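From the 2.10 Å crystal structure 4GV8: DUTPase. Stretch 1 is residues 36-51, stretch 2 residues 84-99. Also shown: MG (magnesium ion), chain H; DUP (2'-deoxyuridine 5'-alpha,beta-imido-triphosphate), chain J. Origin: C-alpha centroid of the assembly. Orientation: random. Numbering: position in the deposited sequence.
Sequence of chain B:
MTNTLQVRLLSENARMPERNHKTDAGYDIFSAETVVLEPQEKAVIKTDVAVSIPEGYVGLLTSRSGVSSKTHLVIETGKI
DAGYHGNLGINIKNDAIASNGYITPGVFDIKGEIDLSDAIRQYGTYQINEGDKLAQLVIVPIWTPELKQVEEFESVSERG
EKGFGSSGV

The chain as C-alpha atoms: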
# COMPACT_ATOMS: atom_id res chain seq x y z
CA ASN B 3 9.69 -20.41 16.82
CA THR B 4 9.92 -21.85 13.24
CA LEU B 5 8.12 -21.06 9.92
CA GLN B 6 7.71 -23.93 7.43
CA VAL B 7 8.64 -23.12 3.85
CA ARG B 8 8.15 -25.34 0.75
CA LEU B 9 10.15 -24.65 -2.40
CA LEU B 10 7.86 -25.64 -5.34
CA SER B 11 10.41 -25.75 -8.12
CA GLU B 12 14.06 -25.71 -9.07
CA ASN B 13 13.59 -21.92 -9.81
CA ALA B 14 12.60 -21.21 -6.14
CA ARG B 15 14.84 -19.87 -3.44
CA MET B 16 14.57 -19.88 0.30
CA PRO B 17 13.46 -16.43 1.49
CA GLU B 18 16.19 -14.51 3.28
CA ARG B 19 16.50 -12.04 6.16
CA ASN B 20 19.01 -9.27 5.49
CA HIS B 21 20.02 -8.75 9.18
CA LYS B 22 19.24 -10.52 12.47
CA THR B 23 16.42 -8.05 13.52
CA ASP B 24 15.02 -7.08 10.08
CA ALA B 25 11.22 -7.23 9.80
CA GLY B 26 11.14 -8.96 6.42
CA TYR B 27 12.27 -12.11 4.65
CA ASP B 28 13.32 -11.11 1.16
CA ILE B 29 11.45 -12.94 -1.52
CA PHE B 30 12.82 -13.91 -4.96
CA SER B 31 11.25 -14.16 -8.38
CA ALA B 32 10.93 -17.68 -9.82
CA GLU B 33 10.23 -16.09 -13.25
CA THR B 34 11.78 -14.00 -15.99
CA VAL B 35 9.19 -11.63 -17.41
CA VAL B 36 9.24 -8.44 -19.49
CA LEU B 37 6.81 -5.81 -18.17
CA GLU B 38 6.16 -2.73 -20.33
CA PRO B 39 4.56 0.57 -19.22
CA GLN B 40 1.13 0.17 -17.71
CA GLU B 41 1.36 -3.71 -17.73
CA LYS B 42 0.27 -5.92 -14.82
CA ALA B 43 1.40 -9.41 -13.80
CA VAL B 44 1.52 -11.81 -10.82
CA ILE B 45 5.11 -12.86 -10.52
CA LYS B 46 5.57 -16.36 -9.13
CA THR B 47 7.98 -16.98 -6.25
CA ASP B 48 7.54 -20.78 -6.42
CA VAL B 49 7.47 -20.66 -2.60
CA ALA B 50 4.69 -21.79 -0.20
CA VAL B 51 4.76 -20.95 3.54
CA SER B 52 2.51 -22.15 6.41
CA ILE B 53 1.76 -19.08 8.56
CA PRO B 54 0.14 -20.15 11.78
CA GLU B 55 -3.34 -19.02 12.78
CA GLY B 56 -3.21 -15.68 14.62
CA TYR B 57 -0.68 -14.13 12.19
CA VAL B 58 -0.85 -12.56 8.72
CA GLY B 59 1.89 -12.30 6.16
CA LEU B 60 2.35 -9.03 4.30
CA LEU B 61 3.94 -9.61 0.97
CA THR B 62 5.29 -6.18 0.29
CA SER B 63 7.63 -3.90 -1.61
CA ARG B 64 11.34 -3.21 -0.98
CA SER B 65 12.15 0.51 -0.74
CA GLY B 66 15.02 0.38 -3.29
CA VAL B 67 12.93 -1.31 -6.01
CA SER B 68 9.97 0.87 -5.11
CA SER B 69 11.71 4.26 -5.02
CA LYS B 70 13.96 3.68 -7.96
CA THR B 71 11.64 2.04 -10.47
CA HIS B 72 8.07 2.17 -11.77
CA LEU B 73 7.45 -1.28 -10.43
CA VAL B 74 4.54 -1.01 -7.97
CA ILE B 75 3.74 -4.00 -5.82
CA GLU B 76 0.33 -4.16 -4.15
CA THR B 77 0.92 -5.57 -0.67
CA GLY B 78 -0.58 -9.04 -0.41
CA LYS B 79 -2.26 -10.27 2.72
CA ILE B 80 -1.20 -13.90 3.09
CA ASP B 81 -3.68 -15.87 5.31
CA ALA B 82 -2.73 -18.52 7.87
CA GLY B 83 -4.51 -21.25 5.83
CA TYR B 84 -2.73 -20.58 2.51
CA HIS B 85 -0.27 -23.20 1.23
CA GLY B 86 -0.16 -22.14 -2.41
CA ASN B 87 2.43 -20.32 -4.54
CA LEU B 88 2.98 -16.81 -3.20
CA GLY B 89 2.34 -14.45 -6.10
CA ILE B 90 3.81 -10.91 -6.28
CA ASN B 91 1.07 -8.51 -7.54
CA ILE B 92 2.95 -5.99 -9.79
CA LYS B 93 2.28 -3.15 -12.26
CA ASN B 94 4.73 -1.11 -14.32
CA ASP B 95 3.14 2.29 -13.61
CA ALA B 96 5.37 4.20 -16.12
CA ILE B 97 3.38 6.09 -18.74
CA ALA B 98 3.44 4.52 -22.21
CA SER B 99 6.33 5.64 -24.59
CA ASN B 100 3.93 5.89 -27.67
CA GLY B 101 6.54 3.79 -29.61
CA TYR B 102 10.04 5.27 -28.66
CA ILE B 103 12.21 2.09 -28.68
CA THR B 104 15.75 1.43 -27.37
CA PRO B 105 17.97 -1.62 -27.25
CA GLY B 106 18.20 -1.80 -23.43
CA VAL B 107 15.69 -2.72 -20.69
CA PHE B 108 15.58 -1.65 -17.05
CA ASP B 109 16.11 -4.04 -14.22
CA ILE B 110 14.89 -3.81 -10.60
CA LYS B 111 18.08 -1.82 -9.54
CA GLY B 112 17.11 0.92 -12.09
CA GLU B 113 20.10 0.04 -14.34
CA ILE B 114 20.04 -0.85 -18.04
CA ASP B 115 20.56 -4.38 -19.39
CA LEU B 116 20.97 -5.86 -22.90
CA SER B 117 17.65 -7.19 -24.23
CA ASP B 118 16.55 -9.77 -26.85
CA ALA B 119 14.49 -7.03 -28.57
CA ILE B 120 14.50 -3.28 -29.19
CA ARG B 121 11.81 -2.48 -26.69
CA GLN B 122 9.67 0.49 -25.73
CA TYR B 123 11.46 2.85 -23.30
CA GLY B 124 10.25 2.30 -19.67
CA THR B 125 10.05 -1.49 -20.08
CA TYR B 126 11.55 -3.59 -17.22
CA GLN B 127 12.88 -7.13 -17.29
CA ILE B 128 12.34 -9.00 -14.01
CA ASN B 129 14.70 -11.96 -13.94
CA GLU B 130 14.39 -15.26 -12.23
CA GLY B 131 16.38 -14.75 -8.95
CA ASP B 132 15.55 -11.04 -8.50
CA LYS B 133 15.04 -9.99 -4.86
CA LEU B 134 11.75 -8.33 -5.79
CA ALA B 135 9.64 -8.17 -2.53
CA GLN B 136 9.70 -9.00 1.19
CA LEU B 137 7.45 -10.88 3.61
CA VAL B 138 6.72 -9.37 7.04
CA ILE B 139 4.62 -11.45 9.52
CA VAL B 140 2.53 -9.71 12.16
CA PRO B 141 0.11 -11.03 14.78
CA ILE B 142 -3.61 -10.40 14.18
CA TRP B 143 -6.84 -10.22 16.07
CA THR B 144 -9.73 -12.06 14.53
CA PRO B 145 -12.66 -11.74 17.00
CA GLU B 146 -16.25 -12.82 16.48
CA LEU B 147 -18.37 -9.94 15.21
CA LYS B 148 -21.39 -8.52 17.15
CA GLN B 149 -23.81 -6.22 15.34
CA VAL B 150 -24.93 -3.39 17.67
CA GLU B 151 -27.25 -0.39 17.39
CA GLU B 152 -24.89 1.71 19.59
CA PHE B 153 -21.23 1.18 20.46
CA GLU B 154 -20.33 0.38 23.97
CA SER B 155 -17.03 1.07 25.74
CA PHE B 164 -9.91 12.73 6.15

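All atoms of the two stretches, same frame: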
# COMPACT_ATOMS: atom_id res chain seq x y z
N VAL B 36 9.19 -9.81 -19.01
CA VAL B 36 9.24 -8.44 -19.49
C VAL B 36 7.91 -7.77 -19.13
O VAL B 36 6.86 -8.35 -19.31
CB VAL B 36 9.50 -8.39 -21.03
CG1 VAL B 36 9.42 -6.96 -21.54
CG2 VAL B 36 10.88 -8.97 -21.32
N LEU B 37 7.99 -6.57 -18.58
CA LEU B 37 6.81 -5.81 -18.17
C LEU B 37 6.93 -4.36 -18.68
O LEU B 37 7.76 -3.57 -18.21
CB LEU B 37 6.65 -5.88 -16.64
CG LEU B 37 5.25 -5.68 -16.03
CD1 LEU B 37 4.28 -6.77 -16.54
CD2 LEU B 37 5.34 -5.67 -14.50
N GLU B 38 6.09 -4.02 -19.65
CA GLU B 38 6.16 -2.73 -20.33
C GLU B 38 5.23 -1.73 -19.63
O GLU B 38 4.39 -2.13 -18.81
CB GLU B 38 5.79 -2.94 -21.81
CG GLU B 38 6.67 -3.98 -22.50
CD GLU B 38 7.16 -3.60 -23.90
OE1 GLU B 38 6.68 -2.58 -24.46
OE2 GLU B 38 8.04 -4.34 -24.44
N PRO B 39 5.39 -0.43 -19.90
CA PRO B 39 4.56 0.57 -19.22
C PRO B 39 3.08 0.23 -19.23
O PRO B 39 2.49 -0.17 -20.26
CB PRO B 39 4.83 1.85 -19.99
CG PRO B 39 6.22 1.67 -20.55
CD PRO B 39 6.38 0.21 -20.80
N GLN B 40 2.53 0.36 -18.02
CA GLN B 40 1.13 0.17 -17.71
C GLN B 40 0.71 -1.30 -17.59
O GLN B 40 -0.44 -1.56 -17.25
CB GLN B 40 0.25 0.99 -18.66
CG GLN B 40 0.34 2.48 -18.41
CD GLN B 40 0.08 2.80 -16.94
OE1 GLN B 40 -1.03 2.65 -16.47
NE2 GLN B 40 1.12 3.22 -16.22
N GLU B 41 1.64 -2.24 -17.83
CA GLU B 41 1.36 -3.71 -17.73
C GLU B 41 1.34 -4.25 -16.31
O GLU B 41 2.04 -3.74 -15.44
CB GLU B 41 2.34 -4.54 -18.59
CG GLU B 41 2.16 -4.20 -20.08
CD GLU B 41 2.93 -5.09 -21.02
OE1 GLU B 41 3.92 -5.69 -20.57
OE2 GLU B 41 2.59 -5.12 -22.23
N LYS B 42 0.52 -5.27 -16.11
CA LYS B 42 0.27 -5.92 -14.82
C LYS B 42 0.58 -7.42 -14.95
O LYS B 42 0.39 -8.01 -15.98
CB LYS B 42 -1.20 -5.73 -14.39
CG LYS B 42 -1.56 -4.28 -14.06
CD LYS B 42 -3.04 -4.06 -13.92
CE LYS B 42 -3.64 -4.99 -12.87
NZ LYS B 42 -3.26 -4.61 -11.47
N ALA B 43 1.13 -7.99 -13.89
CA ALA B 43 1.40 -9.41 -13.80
C ALA B 43 1.39 -9.83 -12.31
O ALA B 43 1.50 -8.98 -11.37
CB ALA B 43 2.77 -9.73 -14.40
N VAL B 44 1.26 -11.14 -12.11
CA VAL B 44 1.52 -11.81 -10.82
C VAL B 44 2.77 -12.64 -11.09
O VAL B 44 2.76 -13.55 -11.93
CB VAL B 44 0.34 -12.72 -10.31
CG1 VAL B 44 0.67 -13.40 -8.98
CG2 VAL B 44 -0.97 -11.91 -10.24
N ILE B 45 3.84 -12.24 -10.42
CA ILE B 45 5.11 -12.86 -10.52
C ILE B 45 5.16 -14.00 -9.49
O ILE B 45 4.89 -13.82 -8.27
CB ILE B 45 6.29 -11.87 -10.26
CG1 ILE B 45 6.17 -10.61 -11.12
CG2 ILE B 45 7.64 -12.59 -10.45
CD1 ILE B 45 6.03 -10.81 -12.63
N LYS B 46 5.51 -15.18 -9.99
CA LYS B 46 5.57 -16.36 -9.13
C LYS B 46 6.89 -16.40 -8.40
O LYS B 46 7.94 -16.14 -8.98
CB LYS B 46 5.38 -17.64 -9.95
CG LYS B 46 4.04 -17.67 -10.65
N THR B 47 6.82 -16.78 -7.12
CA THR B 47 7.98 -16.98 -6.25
C THR B 47 8.42 -18.46 -6.23
O THR B 47 9.56 -18.81 -5.82
CB THR B 47 7.59 -16.59 -4.78
OG1 THR B 47 6.49 -17.41 -4.32
CG2 THR B 47 7.12 -15.15 -4.76
N ASP B 48 7.48 -19.32 -6.64
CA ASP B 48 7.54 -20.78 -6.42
C ASP B 48 7.88 -21.14 -4.95
O ASP B 48 8.63 -22.08 -4.63
CB ASP B 48 8.49 -21.46 -7.45
CG ASP B 48 7.92 -21.46 -8.85
OD1 ASP B 48 6.72 -21.12 -9.06
OD2 ASP B 48 8.63 -21.86 -9.76
N VAL B 49 7.27 -20.42 -4.03
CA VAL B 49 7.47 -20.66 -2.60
C VAL B 49 6.08 -20.73 -1.95
O VAL B 49 5.23 -19.89 -2.25
CB VAL B 49 8.38 -19.57 -1.96
CG1 VAL B 49 8.37 -19.65 -0.44
CG2 VAL B 49 9.79 -19.67 -2.53
N ALA B 50 5.83 -21.77 -1.14
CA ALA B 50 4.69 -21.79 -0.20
C ALA B 50 5.22 -21.68 1.26
O ALA B 50 6.32 -22.13 1.59
CB ALA B 50 3.82 -23.03 -0.39
N VAL B 51 4.45 -21.02 2.11
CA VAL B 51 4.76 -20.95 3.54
C VAL B 51 3.50 -21.47 4.27
O VAL B 51 2.43 -21.56 3.66
CB VAL B 51 5.16 -19.51 3.98
CG1 VAL B 51 6.45 -19.05 3.27
CG2 VAL B 51 4.00 -18.53 3.74
N TYR B 84 -3.10 -20.55 3.92
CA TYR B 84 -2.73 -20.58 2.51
C TYR B 84 -1.41 -21.27 2.26
O TYR B 84 -0.34 -20.78 2.68
CB TYR B 84 -2.66 -19.14 1.99
CG TYR B 84 -2.43 -19.07 0.56
CD1 TYR B 84 -3.49 -19.25 -0.36
CD2 TYR B 84 -1.16 -18.83 0.06
CE1 TYR B 84 -3.26 -19.18 -1.73
CE2 TYR B 84 -0.93 -18.76 -1.30
CZ TYR B 84 -1.96 -18.92 -2.20
OH TYR B 84 -1.67 -18.82 -3.55
N HIS B 85 -1.47 -22.40 1.54
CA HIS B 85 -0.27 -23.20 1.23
C HIS B 85 0.05 -23.25 -0.26
O HIS B 85 0.81 -24.10 -0.71
CB HIS B 85 -0.41 -24.61 1.81
CG HIS B 85 -0.54 -24.64 3.33
ND1 HIS B 85 -1.13 -25.67 3.98
CD2 HIS B 85 -0.11 -23.75 4.31
CE1 HIS B 85 -1.09 -25.44 5.30
NE2 HIS B 85 -0.48 -24.27 5.51
N GLY B 86 -0.50 -22.31 -1.02
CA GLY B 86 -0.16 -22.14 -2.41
C GLY B 86 1.09 -21.29 -2.67
O GLY B 86 1.77 -20.79 -1.74
N ASN B 87 1.34 -21.12 -3.96
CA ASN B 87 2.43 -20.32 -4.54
C ASN B 87 2.10 -18.86 -4.18
O ASN B 87 0.98 -18.34 -4.41
CB ASN B 87 2.45 -20.59 -6.06
CG ASN B 87 3.78 -20.28 -6.73
OD1 ASN B 87 4.54 -19.43 -6.30
ND2 ASN B 87 4.04 -20.98 -7.86
N LEU B 88 3.05 -18.22 -3.52
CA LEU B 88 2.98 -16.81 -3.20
C LEU B 88 3.23 -16.09 -4.52
O LEU B 88 4.29 -16.28 -5.17
CB LEU B 88 4.01 -16.45 -2.12
CG LEU B 88 3.93 -17.00 -0.66
CD1 LEU B 88 5.03 -16.33 0.21
CD2 LEU B 88 2.54 -16.81 -0.07
N GLY B 89 2.22 -15.32 -4.94
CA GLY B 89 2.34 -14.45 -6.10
C GLY B 89 2.54 -12.97 -5.73
O GLY B 89 1.84 -12.41 -4.85
N ILE B 90 3.52 -12.33 -6.40
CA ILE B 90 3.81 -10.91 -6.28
C ILE B 90 3.00 -10.08 -7.34
O ILE B 90 3.23 -10.17 -8.55
CB ILE B 90 5.32 -10.64 -6.45
CG1 ILE B 90 6.14 -11.27 -5.29
CG2 ILE B 90 5.60 -9.13 -6.51
CD1 ILE B 90 7.66 -11.37 -5.51
N ASN B 91 2.06 -9.30 -6.81
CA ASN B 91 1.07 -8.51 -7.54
C ASN B 91 1.68 -7.16 -7.96
O ASN B 91 1.74 -6.23 -7.14
CB ASN B 91 -0.12 -8.31 -6.58
CG ASN B 91 -1.40 -7.80 -7.25
OD1 ASN B 91 -1.43 -7.47 -8.45
ND2 ASN B 91 -2.48 -7.74 -6.46
N ILE B 92 2.08 -7.06 -9.23
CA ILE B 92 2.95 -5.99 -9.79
C ILE B 92 2.30 -5.29 -10.98
O ILE B 92 1.46 -5.87 -11.65
CB ILE B 92 4.36 -6.53 -10.09
CG1 ILE B 92 5.42 -5.46 -9.90
CG2 ILE B 92 4.50 -7.23 -11.46
CD1 ILE B 92 6.79 -6.08 -9.74
N LYS B 93 2.61 -3.99 -11.13
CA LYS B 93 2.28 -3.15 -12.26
C LYS B 93 3.54 -2.33 -12.61
O LYS B 93 4.26 -1.85 -11.71
CB LYS B 93 1.14 -2.18 -11.93
CG LYS B 93 0.86 -1.21 -13.06
CD LYS B 93 -0.40 -0.42 -12.83
CE LYS B 93 -0.69 0.50 -14.01
NZ LYS B 93 -1.74 1.53 -13.79
N ASN B 94 3.82 -2.16 -13.89
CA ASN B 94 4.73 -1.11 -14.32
C ASN B 94 3.88 0.12 -14.50
O ASN B 94 3.11 0.19 -15.48
CB ASN B 94 5.44 -1.53 -15.61
CG ASN B 94 6.45 -0.51 -16.10
OD1 ASN B 94 6.47 0.59 -15.58
ND2 ASN B 94 7.21 -0.84 -17.19
N ASP B 95 3.97 1.06 -13.55
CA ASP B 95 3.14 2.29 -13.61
C ASP B 95 3.78 3.48 -14.39
O ASP B 95 3.29 4.63 -14.34
CB ASP B 95 2.69 2.76 -12.21
CG ASP B 95 1.46 3.59 -12.31
OD1 ASP B 95 0.69 3.36 -13.29
OD2 ASP B 95 1.23 4.49 -11.49
N ALA B 96 4.86 3.21 -15.14
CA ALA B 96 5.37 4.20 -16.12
C ALA B 96 4.32 4.43 -17.19
O ALA B 96 3.49 3.54 -17.49
CB ALA B 96 6.71 3.79 -16.75
N ILE B 97 4.29 5.67 -17.68
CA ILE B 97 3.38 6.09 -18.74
C ILE B 97 3.95 5.54 -20.06
O ILE B 97 5.17 5.46 -20.25
CB ILE B 97 3.20 7.65 -18.81
CG1 ILE B 97 2.38 8.16 -17.63
CG2 ILE B 97 2.46 8.07 -20.08
CD1 ILE B 97 1.07 7.45 -17.42
N ALA B 98 3.04 5.14 -20.96
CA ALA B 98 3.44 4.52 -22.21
C ALA B 98 4.31 5.48 -23.07
O ALA B 98 4.05 6.69 -23.14
CB ALA B 98 2.20 3.99 -22.95
N SER B 99 5.37 4.92 -23.67
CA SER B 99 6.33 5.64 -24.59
C SER B 99 5.79 6.08 -26.00
O SER B 99 6.52 6.75 -26.76
CB SER B 99 7.59 4.75 -24.80
OG SER B 99 7.46 3.84 -25.92
MG MG H . -0.72 5.52 -12.57
O4 DUP J . -0.35 -10.38 -3.32
C4 DUP J . -0.89 -11.58 -2.96
C5 DUP J . -2.08 -11.64 -2.25
C6 DUP J . -2.58 -12.84 -1.88
N3 DUP J . -0.25 -12.73 -3.19
C2 DUP J . -0.80 -13.93 -2.87
O2 DUP J . -0.14 -15.03 -3.24
N1 DUP J . -1.98 -14.00 -2.21
C1' DUP J . -2.58 -15.28 -1.81
C2' DUP J . -2.40 -15.54 -0.31
C3' DUP J . -3.78 -15.25 0.28
O3' DUP J . -4.00 -15.97 1.48
O4' DUP J . -4.02 -15.27 -2.05
C4' DUP J . -4.76 -15.56 -0.85
C5' DUP J . -6.08 -14.78 -0.78
O5' DUP J . -5.88 -13.35 -0.63
PA DUP J . -7.11 -12.37 -0.85
O1A DUP J . -8.11 -12.77 0.21
O2A DUP J . -6.38 -10.98 -0.80
N3A DUP J . -7.75 -12.58 -2.41
PB DUP J . -9.41 -12.78 -2.72
O1B DUP J . -10.22 -12.33 -1.51
O2B DUP J . -9.67 -12.07 -4.05
O3B DUP J . -9.47 -14.43 -2.91
PG DUP J . -10.16 -15.52 -1.92
O2G DUP J . -11.58 -15.61 -2.42
O1G DUP J . -10.04 -14.99 -0.48
O3G DUP J . -9.31 -16.76 -2.05
O HOH W 1 -1.82 4.72 -14.66
O HOH W 2 -1.23 -6.38 -11.07
O HOH W 3 1.93 -20.24 0.88
O HOH W 4 0.91 6.04 -14.27
O HOH W 5 -1.63 7.76 -13.42

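The contact is built on an antiparallel ladder between strand 42-46 and strand 89-94, and its first rule is that main-chain polar groups are paid for in pairs. Ala43 and Ile92 exchange two hydrogen bonds, Ala43 N to Ile92 O at 3.1 Å and Ile92 N to Ala43 O at 2.9 Å. Ile45 and Ile90 repeat the pattern, with Ile45 N to Ile90 O at 2.9 Å and Ile90 N to Ile45 O at 2.8 Å. The alternate residues turn their backbone NH groups outward, so their outer edge is free for other partners. At Gly89 that partner is the nucleotide analogue: Gly89 N donates to DUP O2 at 2.9 Å, and DUP N3 donates to Gly89 O at 2.7 Å, so the base is read as though it were another strand. A side chain would not fit at this position, since an ideal CB on Gly89 would lie 2.4 Å from Val44 CG1.

One sheet face carries Ala43, Ile45, Ile90 and Ile92. Ile92 CG2 is a shared packing point, 3.5 Å from Leu37 CD2 and 3.8 Å from Ile45 CG1. The other face carries Lys42, Val44, Asn91 and Lys93, and there water does some of the pairing. Water 2 accepts from Lys42 NZ at 2.7 Å and donates to Asn91 OD1 and Ile92 O, each at 2.8 Å, linking the strands through a side chain.

Toward the turn, side chains join the main chain in the pairing. The type II turn from Glu38 to Glu41 is closed by Glu41 N donating to Glu38 O at 2.9 Å, while Glu41 OE1 accepts from Glu38 N at 2.9 Å. Facing the turn, Asn94 bonds with both backbone and side chain: Asn94 N donates to Glu41 O at 2.8 Å, Asn94 O accepts from Gln40 N at 2.6 Å, and Asn94 ND2 reaches Leu37 O at 3.0 Å. Its remaining oxygen, Asn94 OD1, accepts from Ala96 N at 3.1 Å, tying the side chain of Asn94 to the backbone of the loop that follows.

Gln40 has its CB pointing away, yet m rotamers at chi1 and chi2 bring the amide back. Gln40 NE2 donates to Asp95 OD1 at 3.0 Å and to Ala96 O at 2.7 Å, which employs both of its protons; Gln40 OE1 accepts from Lys93 NZ at 3.0 Å. The extended Lys93 also forms a salt bridge from NZ to Asp95 OD1 at 3.1 Å. Asp95 OD2, in turn, binds magnesium at 2.5 Å, and Asp95 OD1 lies 2.7 Å from the same ion.

At the other end, Leu88 O accepts twice from Thr47, from Thr47 N at 3.2 Å and from Thr47 OG1 at 2.6 Å. That hydroxyl oxygen also accepts from Val49 N at 3.1 Å. Pairing then resumes as Leu88 N donates to Val49 O at 3.0 Å, with Asn87 ND2 donating to Asp48 OD1 at 2.9 Å alongside. Water 3 bridges the last gap: its oxygen accepts from Val51 N at 2.9 Å and lies 2.7 Å from Gly86 O and 2.9 Å from Tyr84 O.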